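Local coordinates for protein 6-phosphogluconolactonase (PDB 3NWP) that probably hydrolyses 6-phosphogluconolactone to 6-phosphogluconate, the second step of the oxidative pentose phosphate pathway, at residues L70-W75 / T143-P148; S110-G115 / C163-P168; L105-S110 / A116-E121. All blocks are in the same frame, centred on the assembly; numbering follows the deposited sequence. Where two conformers were deposited one is given.

Contacts 1 and 2 have centres 10 Å apart and meet where Ser-145 O lies 2.9 Å from Thr-166 OG1, a probable hydrogen bond. Contacts 2 and 3, with centres 8 Å apart, use successive parts of helix 112-122 and share Ser-110; Asn-107 ND2 reaches Gly-115 O at 3.0 Å. Between contacts 1 and 3 the centres are 14 Å apart, yet Trp-75 NE1 is 2.8 Å from Phe-109 O, so the indole ties the end of strand 66-74 to the loop before the helix. Contact 1, whose centre is about 8 Å from the centre of the chain, is probably the one nearest the active site; contacts 2 and 3 are peripheral packing.

Contact 1: L70-W75 / T143-P148; sequences LADERW and TCSWFP
Asp-72 and Cys-144 bring the backbones closest, their CA atoms 5.4 Å apart, where strand 66-74 passes a loop folded into a beta turn by the bond from Trp-146 N to Thr-143 O (2.8 Å). Cys-144 has a positive phi of 47° at the first corner of this turn. The central interaction is polar and buried: Ser-145 OG donates to Asp-72 OD2 over 2.6 Å. The hydroxyl arrives on the anti lone pair of that oxygen, the one directed away from OD1. Asp-72 CG lies between its backbone N and carbonyl carbon (chi1 72°), and this torsion swings the carboxylate across to the turn. The same OD2 also comes within 3.2 Å of Cys-144 O, but both are acceptors and the proximity is packing, not a bond. Ser-145 OG is gripped a second time by Arg-175 NH1, so the hydroxyl relays between a guanidinium group and the carboxylate. Beside this polar pair, the apolar part is small: Ala-71 CB points at the turn and meets Cys-144 SG at 3.8 Å. Cys-144 CB also rests over one face of the Trp-146 indole, offset toward the rim. Asp-72 opens an Asp-Glu-Arg sequence and Ser-145 follows shortly after an Asp-Gly-His sequence, as in related 6-phosphogluconolactonases, consistent with a place near the active site. Ala-71 pairs through its backbone with Val-43 and Leu-178, setting the strand between strands 39-43 and 175-178. Ser-145 N binds Thr-177 OG1 on strand 175-178, while the Trp-146 ring packs on Leu-153, Ala-156 and Leu-157 of helix 153-158.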
loop_
_atom_site.group_PDB
_atom_site.type_symbol
_atom_site.label_atom_id
_atom_site.label_comp_id
_atom_site.label_asym_id
_atom_site.label_seq_id
_atom_site.Cartn_x
_atom_site.Cartn_y
_atom_site.Cartn_z
ATOM N N LEU A 70 4.075 1.176 -5.833
ATOM C CA LEU A 70 3.953 0.145 -4.828
ATOM C C LEU A 70 4.242 0.679 -3.435
ATOM O O LEU A 70 5.122 1.545 -3.238
ATOM C CB LEU A 70 4.992 -0.970 -5.121
ATOM C CG LEU A 70 4.924 -1.599 -6.518
ATOM C CD1 LEU A 70 6.098 -2.562 -6.754
ATOM C CD2 LEU A 70 3.580 -2.313 -6.693
ATOM N N ALA A 71 3.525 0.152 -2.452
ATOM C CA ALA A 71 3.820 0.454 -1.059
ATOM C C ALA A 71 5.187 -0.071 -0.632
ATOM O O ALA A 71 5.818 0.503 0.259
ATOM C CB ALA A 71 2.696 -0.076 -0.112
ATOM N N ASP A 72 5.565 -1.184 -1.242
ATOM C CA ASP A 72 6.813 -1.905 -0.926
ATOM C C ASP A 72 7.104 -2.915 -1.994
ATOM O O ASP A 72 6.267 -3.229 -2.854
ATOM C CB ASP A 72 6.756 -2.560 0.468
ATOM C CG ASP A 72 5.836 -3.765 0.547
ATOM O OD1 ASP A 72 4.767 -3.722 -0.062
ATOM O OD2 ASP A 72 6.135 -4.724 1.249
ATOM N N GLU A 73 8.315 -3.438 -1.943
ATOM C CA GLU A 73 8.740 -4.400 -2.942
ATOM C C GLU A 73 9.782 -5.307 -2.333
ATOM O O GLU A 73 10.535 -4.924 -1.473
ATOM C CB GLU A 73 9.258 -3.696 -4.206
ATOM C CG GLU A 73 9.767 -4.602 -5.310
ATOM C CD GLU A 73 8.686 -5.559 -5.837
ATOM O OE1 GLU A 73 8.355 -6.537 -5.145
ATOM O OE2 GLU A 73 8.162 -5.257 -6.957
ATOM N N ARG A 74 9.776 -6.562 -2.772
ATOM C CA ARG A 74 10.833 -7.522 -2.430
ATOM C C ARG A 74 11.971 -7.332 -3.411
ATOM O O ARG A 74 11.752 -7.131 -4.634
ATOM C CB ARG A 74 10.298 -8.943 -2.520
ATOM C CG ARG A 74 9.272 -9.348 -1.449
ATOM C CD ARG A 74 7.883 -8.747 -1.702
ATOM N NE ARG A 74 6.917 -9.253 -0.742
ATOM C CZ ARG A 74 6.377 -10.470 -0.782
ATOM N NH1 ARG A 74 6.647 -11.331 -1.777
ATOM N NH2 ARG A 74 5.533 -10.834 0.183
ATOM N N TRP A 75 13.211 -7.366 -2.908
ATOM C CA TRP A 75 14.372 -7.112 -3.787
ATOM C C TRP A 75 14.740 -8.408 -4.554
ATOM O O TRP A 75 15.722 -9.153 -4.202
ATOM C CB TRP A 75 15.552 -6.508 -3.001
ATOM C CG TRP A 75 16.403 -5.708 -3.873
ATOM C CD1 TRP A 75 17.612 -6.074 -4.468
ATOM C CD2 TRP A 75 16.121 -4.401 -4.337
ATOM N NE1 TRP A 75 18.068 -5.050 -5.257
ATOM C CE2 TRP A 75 17.179 -4.009 -5.202
ATOM C CE3 TRP A 75 15.058 -3.517 -4.133
ATOM C CZ2 TRP A 75 17.198 -2.793 -5.840
ATOM C CZ3 TRP A 75 15.066 -2.305 -4.761
ATOM C CH2 TRP A 75 16.139 -1.936 -5.621
ATOM N N THR A 143 2.795 -3.512 8.078
ATOM C CA THR A 143 2.180 -2.986 6.865
ATOM C C THR A 143 3.319 -2.476 5.997
ATOM O O THR A 143 4.446 -2.357 6.448
ATOM C CB THR A 143 1.143 -1.901 7.181
ATOM O OG1 THR A 143 0.457 -1.549 5.975
ATOM C CG2 THR A 143 1.764 -0.612 7.751
ATOM N N CYS A 144 3.054 -2.228 4.721
ATOM C CA CYS A 144 4.183 -1.931 3.791
ATOM C C CYS A 144 5.263 -2.975 4.037
ATOM O O CYS A 144 4.949 -4.179 4.126
ATOM C CB CYS A 144 4.663 -0.491 3.911
ATOM S SG CYS A 144 3.331 0.720 3.600
ATOM N N SER A 145 6.555 -2.580 4.092
ATOM C CA SER A 145 7.592 -3.449 4.651
ATOM C C SER A 145 8.146 -2.842 5.940
ATOM O O SER A 145 9.370 -2.865 6.200
ATOM C CB SER A 145 8.695 -3.859 3.625
ATOM O OG SER A 145 8.226 -4.904 2.778
ATOM N N TRP A 146 7.240 -2.314 6.759
ATOM C CA TRP A 146 7.523 -1.832 8.103
ATOM C C TRP A 146 7.358 -2.995 9.038
ATOM O O TRP A 146 6.260 -3.318 9.474
ATOM C CB TRP A 146 6.574 -0.692 8.547
ATOM C CG TRP A 146 6.400 0.483 7.637
ATOM C CD1 TRP A 146 7.147 0.846 6.513
ATOM C CD2 TRP A 146 5.336 1.433 7.728
ATOM N NE1 TRP A 146 6.602 1.972 5.937
ATOM C CE2 TRP A 146 5.463 2.323 6.639
ATOM C CE3 TRP A 146 4.257 1.587 8.602
ATOM C CZ2 TRP A 146 4.576 3.372 6.444
ATOM C CZ3 TRP A 146 3.368 2.646 8.380
ATOM C CH2 TRP A 146 3.524 3.489 7.301
ATOM N N PHE A 147 8.446 -3.712 9.288
ATOM C CA PHE A 147 8.383 -4.944 10.019
ATOM C C PHE A 147 8.906 -4.750 11.444
ATOM O O PHE A 147 9.992 -4.166 11.618
ATOM C CB PHE A 147 9.242 -6.007 9.353
ATOM C CG PHE A 147 8.593 -6.695 8.199
ATOM C CD1 PHE A 147 7.801 -7.806 8.405
ATOM C CD2 PHE A 147 8.798 -6.251 6.895
ATOM C CE1 PHE A 147 7.220 -8.460 7.340
ATOM C CE2 PHE A 147 8.180 -6.873 5.846
ATOM C CZ PHE A 147 7.400 -7.991 6.061
ATOM N N PRO A 148 8.206 -5.287 12.413
ATOM C CA PRO A 148 8.677 -5.160 13.795
ATOM C C PRO A 148 9.952 -5.987 14.078
ATOM O O PRO A 148 10.671 -5.694 15.011
ATOM C CB PRO A 148 7.487 -5.631 14.611
ATOM C CG PRO A 148 6.673 -6.491 13.741
ATOM C CD PRO A 148 6.916 -6.008 12.326
#

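Contact 2: S110-G115 / C163-P168; sequences STAEAG and CVATNP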
loop_
_atom_site.group_PDB
_atom_site.type_symbol
_atom_site.label_atom_id
_atom_site.label_comp_id
_atom_site.label_asym_id
_atom_site.label_seq_id
_atom_site.Cartn_x
_atom_site.Cartn_y
_atom_site.Cartn_z
ATOM N N SER A 110 22.124 -4.244 -6.660
ATOM C CA SER A 110 22.091 -5.616 -6.202
ATOM C C SER A 110 21.409 -5.801 -4.839
ATOM O O SER A 110 21.021 -6.919 -4.498
ATOM C CB SER A 110 23.501 -6.216 -6.156
ATOM O OG SER A 110 24.262 -5.575 -5.161
ATOM N N THR A 111 21.277 -4.707 -4.079
ATOM C CA THR A 111 20.533 -4.708 -2.807
ATOM C C THR A 111 19.618 -3.507 -2.688
ATOM O O THR A 111 19.832 -2.484 -3.309
ATOM C CB THR A 111 21.469 -4.660 -1.589
ATOM O OG1 THR A 111 22.205 -3.429 -1.598
ATOM C CG2 THR A 111 22.446 -5.882 -1.620
ATOM N N ALA A 112 18.602 -3.631 -1.828
ATOM C CA ALA A 112 17.681 -2.534 -1.594
ATOM C C ALA A 112 18.408 -1.317 -1.043
ATOM O O ALA A 112 18.069 -0.197 -1.361
ATOM C CB ALA A 112 16.542 -3.007 -0.639
ATOM N N GLU A 113 19.415 -1.535 -0.188
ATOM C CA GLU A 113 20.160 -0.407 0.365
ATOM C C GLU A 113 20.788 0.369 -0.764
ATOM O O GLU A 113 20.736 1.613 -0.756
ATOM C CB GLU A 113 21.266 -0.896 1.306
ATOM C CG GLU A 113 20.813 -1.365 2.669
ATOM C CD GLU A 113 20.241 -2.784 2.706
ATOM O OE1 GLU A 113 20.199 -3.503 1.677
ATOM O OE2 GLU A 113 19.864 -3.164 3.842
ATOM N N ALA A 114 21.433 -0.326 -1.691
ATOM C CA ALA A 114 22.101 0.373 -2.790
ATOM C C ALA A 114 21.133 0.993 -3.768
ATOM O O ALA A 114 21.446 2.011 -4.370
ATOM C CB ALA A 114 23.057 -0.563 -3.531
ATOM N N GLY A 115 19.941 0.398 -3.928
ATOM C CA GLY A 115 18.948 0.910 -4.877
ATOM C C GLY A 115 17.944 1.942 -4.358
ATOM O O GLY A 115 17.215 2.575 -5.136
ATOM N N CYS A 163 11.486 6.484 0.277
ATOM C CA CYS A 163 11.590 5.038 0.461
ATOM C C CYS A 163 12.937 4.673 1.050
ATOM O O CYS A 163 13.929 5.401 0.892
ATOM C CB CYS A 163 11.266 4.290 -0.782
ATOM S SG CYS A 163 12.207 4.770 -2.201
ATOM N N VAL A 164 12.929 3.560 1.766
ATOM C CA VAL A 164 14.108 3.072 2.457
ATOM C C VAL A 164 14.142 1.576 2.391
ATOM O O VAL A 164 13.117 0.927 2.146
ATOM C CB VAL A 164 14.196 3.505 3.898
ATOM C CG1 VAL A 164 14.271 5.046 4.015
ATOM C CG2 VAL A 164 13.091 2.915 4.753
ATOM N N ALA A 165 15.331 1.012 2.626
ATOM C CA ALA A 165 15.456 -0.429 2.683
ATOM C C ALA A 165 15.097 -0.938 4.036
ATOM O O ALA A 165 15.359 -0.319 5.061
ATOM C CB ALA A 165 16.941 -0.882 2.331
ATOM N N THR A 166 14.532 -2.138 4.085
ATOM C CA THR A 166 14.341 -2.839 5.342
ATOM C C THR A 166 14.634 -4.335 5.175
ATOM O O THR A 166 14.530 -4.879 4.063
ATOM C CB THR A 166 12.899 -2.686 5.967
ATOM O OG1 THR A 166 11.972 -3.452 5.189
ATOM C CG2 THR A 166 12.486 -1.201 6.041
ATOM N N ASN A 167 15.006 -4.985 6.267
ATOM C CA ASN A 167 15.424 -6.398 6.231
ATOM C C ASN A 167 14.737 -7.163 7.346
ATOM O O ASN A 167 15.255 -7.346 8.458
ATOM C CB ASN A 167 16.951 -6.418 6.412
ATOM C CG ASN A 167 17.661 -5.880 5.195
ATOM O OD1 ASN A 167 17.691 -6.529 4.157
ATOM N ND2 ASN A 167 18.152 -4.630 5.290
ATOM N N PRO A 168 13.501 -7.596 7.103
ATOM C CA PRO A 168 12.861 -8.410 8.104
ATOM C C PRO A 168 13.643 -9.676 8.426
ATOM O O PRO A 168 14.290 -10.263 7.535
ATOM C CB PRO A 168 11.521 -8.774 7.454
ATOM C CG PRO A 168 11.684 -8.551 6.024
ATOM C CD PRO A 168 12.703 -7.478 5.887
HETATM O O HOH W 1 19.157 -5.879 1.917
#
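Apolar packing joins Ala-112, in the first turn of helix 112-122, to Ala-165 on strand 163-166: the two methyls face each other with CB atoms 3.7 Å apart. Ala-165 CB also sits 3.6 Å from Glu-113 N, so the methyl presses on the helix backbone itself, and the small side chains allow the CA atoms of Glu-113 and Ala-165 to approach to 5.2 Å. The aliphatic part of Glu-113 passes over the same methyl, with CG 3.9 Å from Ala-165 CB. Polar bonding takes over beyond it. Asn-167 ND2 donates to Glu-113 OE2 across 2.7 Å, with an N-H...O angle of 148°. The donor comes in on the syn side of the carboxylate, 18° out of its plane, and the carboxylate and amide planes are only 7° apart. A bend in the glutamate chain at chi2 carries its head back toward the strand. A water closes the other half of this pairing, donating to Glu-113 OE1 at 2.6 Å and to Asn-167 OD1 at 2.8 Å. Within the helix end, Thr-111 is the N-cap and its OG1 accepts from Ala-114 N. With one bond direct and one through water, both atoms of each head group are engaged, which holds the two groups nearly coplanar and defines which end of the Asn-167 amide is nitrogen. The carboxylate lies in the first helical turn, where its negative charge is probably favoured by the helix dipole.

Contact 3: L105-S110 / A116-E121; sequences LKNMFS and ADMAAE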
loop_
_atom_site.group_PDB
_atom_site.type_symbol
_atom_site.label_atom_id
_atom_site.label_comp_id
_atom_site.label_asym_id
_atom_site.label_seq_id
_atom_site.Cartn_x
_atom_site.Cartn_y
_atom_site.Cartn_z
ATOM N N LEU A 105 9.519 -0.226 -7.900
ATOM C CA LEU A 105 10.610 0.141 -6.998
ATOM C C LEU A 105 11.903 -0.613 -7.287
ATOM O O LEU A 105 12.978 -0.096 -6.961
ATOM C CB LEU A 105 10.207 -0.071 -5.561
ATOM C CG LEU A 105 8.945 0.663 -5.098
ATOM C CD1 LEU A 105 8.534 0.352 -3.656
ATOM C CD2 LEU A 105 9.131 2.150 -5.182
ATOM N N LYS A 106 11.834 -1.853 -7.767
ATOM C CA LYS A 106 13.072 -2.614 -8.070
ATOM C C LYS A 106 13.852 -1.922 -9.170
ATOM O O LYS A 106 13.289 -1.436 -10.170
ATOM C CB LYS A 106 12.728 -4.044 -8.516
ATOM C CG LYS A 106 13.923 -4.952 -8.775
ATOM C CD LYS A 106 14.679 -5.256 -7.498
ATOM C CE LYS A 106 15.786 -6.318 -7.656
ATOM N NZ LYS A 106 16.921 -5.917 -8.536
ATOM N N ASN A 107 15.183 -1.888 -9.006
ATOM C CA ASN A 107 16.095 -1.387 -10.057
ATOM C C ASN A 107 17.328 -2.284 -10.093
ATOM O O ASN A 107 17.386 -3.294 -9.384
ATOM C CB ASN A 107 16.450 0.093 -9.845
ATOM C CG ASN A 107 17.072 0.343 -8.499
ATOM O OD1 ASN A 107 18.005 -0.389 -8.069
ATOM N ND2 ASN A 107 16.541 1.365 -7.795
HETATM N N MSE A 108 18.296 -1.928 -10.963
HETATM C CA MSE A 108 19.417 -2.831 -11.207
HETATM C C MSE A 108 20.407 -3.028 -10.059
HETATM O O MSE A 108 21.210 -3.979 -10.087
HETATM C CB MSE A 108 20.144 -2.455 -12.508
HETATM C CG MSE A 108 19.351 -2.852 -13.762
HETATM SE SE MSE A 108 18.942 -4.792 -13.905
HETATM C CE MSE A 108 20.773 -5.510 -13.907
ATOM N N PHE A 109 20.346 -2.178 -9.036
ATOM C CA PHE A 109 21.241 -2.328 -7.888
ATOM C C PHE A 109 21.039 -3.679 -7.221
ATOM O O PHE A 109 19.930 -4.229 -7.238
ATOM C CB PHE A 109 21.121 -1.160 -6.912
ATOM C CG PHE A 109 21.772 0.107 -7.379
ATOM C CD1 PHE A 109 23.143 0.300 -7.225
ATOM C CD2 PHE A 109 21.037 1.123 -7.936
ATOM C CE1 PHE A 109 23.726 1.494 -7.638
ATOM C CE2 PHE A 109 21.600 2.320 -8.314
ATOM C CZ PHE A 109 22.977 2.507 -8.186
ATOM N N SER A 110 22.124 -4.244 -6.660
ATOM C CA SER A 110 22.091 -5.616 -6.202
ATOM C C SER A 110 21.409 -5.801 -4.839
ATOM O O SER A 110 21.021 -6.919 -4.498
ATOM C CB SER A 110 23.501 -6.216 -6.156
ATOM O OG SER A 110 24.262 -5.575 -5.161
ATOM N N ALA A 116 17.943 2.172 -3.052
ATOM C CA ALA A 116 16.895 2.997 -2.441
ATOM C C ALA A 116 16.882 4.422 -2.939
ATOM O O ALA A 116 15.824 5.011 -3.145
ATOM C CB ALA A 116 16.980 2.944 -0.930
ATOM N N ASP A 117 18.074 5.020 -3.118
ATOM C CA ASP A 117 18.131 6.394 -3.478
ATOM C C ASP A 117 17.581 6.622 -4.902
ATOM O O ASP A 117 16.841 7.574 -5.138
ATOM C CB ASP A 117 19.558 6.908 -3.407
ATOM C CG ASP A 117 19.615 8.430 -3.301
ATOM O OD1 ASP A 117 19.033 9.009 -2.351
ATOM O OD2 ASP A 117 20.225 9.015 -4.202
HETATM N N MSE A 118 17.920 5.709 -5.812
HETATM C CA MSE A 118 17.423 5.744 -7.187
HETATM C C MSE A 118 15.903 5.545 -7.195
HETATM O O MSE A 118 15.179 6.202 -7.947
HETATM C CB MSE A 118 18.101 4.673 -8.034
HETATM C CG MSE A 118 17.463 4.427 -9.394
HETATM SE SE MSE A 118 18.489 3.256 -10.518
HETATM C CE MSE A 118 19.925 4.494 -10.908
ATOM N N ALA A 119 15.434 4.605 -6.373
ATOM C CA ALA A 119 13.987 4.404 -6.236
ATOM C C ALA A 119 13.298 5.693 -5.749
ATOM O O ALA A 119 12.273 6.068 -6.325
ATOM C CB ALA A 119 13.668 3.190 -5.308
ATOM N N ALA A 120 13.830 6.359 -4.720
ATOM C CA ALA A 120 13.222 7.584 -4.153
ATOM C C ALA A 120 13.188 8.669 -5.237
ATOM O O ALA A 120 12.147 9.336 -5.427
ATOM C CB ALA A 120 13.958 8.030 -2.845
ATOM N N GLU A 121 14.272 8.821 -6.008
ATOM C CA GLU A 121 14.317 9.850 -7.064
ATOM C C GLU A 121 13.376 9.543 -8.221
ATOM O O GLU A 121 12.903 10.437 -8.938
ATOM C CB GLU A 121 15.747 10.004 -7.596
ATOM C CG GLU A 121 15.882 10.968 -8.778
#
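Leu-105 and Ala-119 form the buried side of this contact, where Leu-105 O meets Ala-119 CB at 3.7 Å and the CA atoms are 5.5 Å apart. Asn-107 continues the close packing. Its ND2 lies 3.6 Å from CG of Met-118, a selenomethionine, while its CB and CG each touch the selenium at 3.8 Å. With chi1 at 57°, the amide folds back over its own backbone, and OD1 accepts from Phe-109 N over 3.1 Å as an Asx turn; ND2 meanwhile bonds to Gly-115 O on the helix. The amide thus spans loop and helix, with both its polar atoms satisfied. By contrast, the outer side is a meeting of two solvent-exposed side chains, touching through few atoms. The Met-118 chain runs extended, then bends at chi3 (-72°), bringing CE to the edge of the Phe-109 ring, 3.8 Å from CE2. Selenium sits 5.1 Å from the ring centroid and 77° off its normal, an edgewise Met-aromatic contact. On the buried side, Leu-105 packs on Thr-69, Leu-70 and Glu-73 of strand 66-74. Ala-119 joins it on Ile-176 of strand 175-178 and also touches Cys-163 of strand 163-166, seating helix 112-122 against strands 163-166 and 175-178.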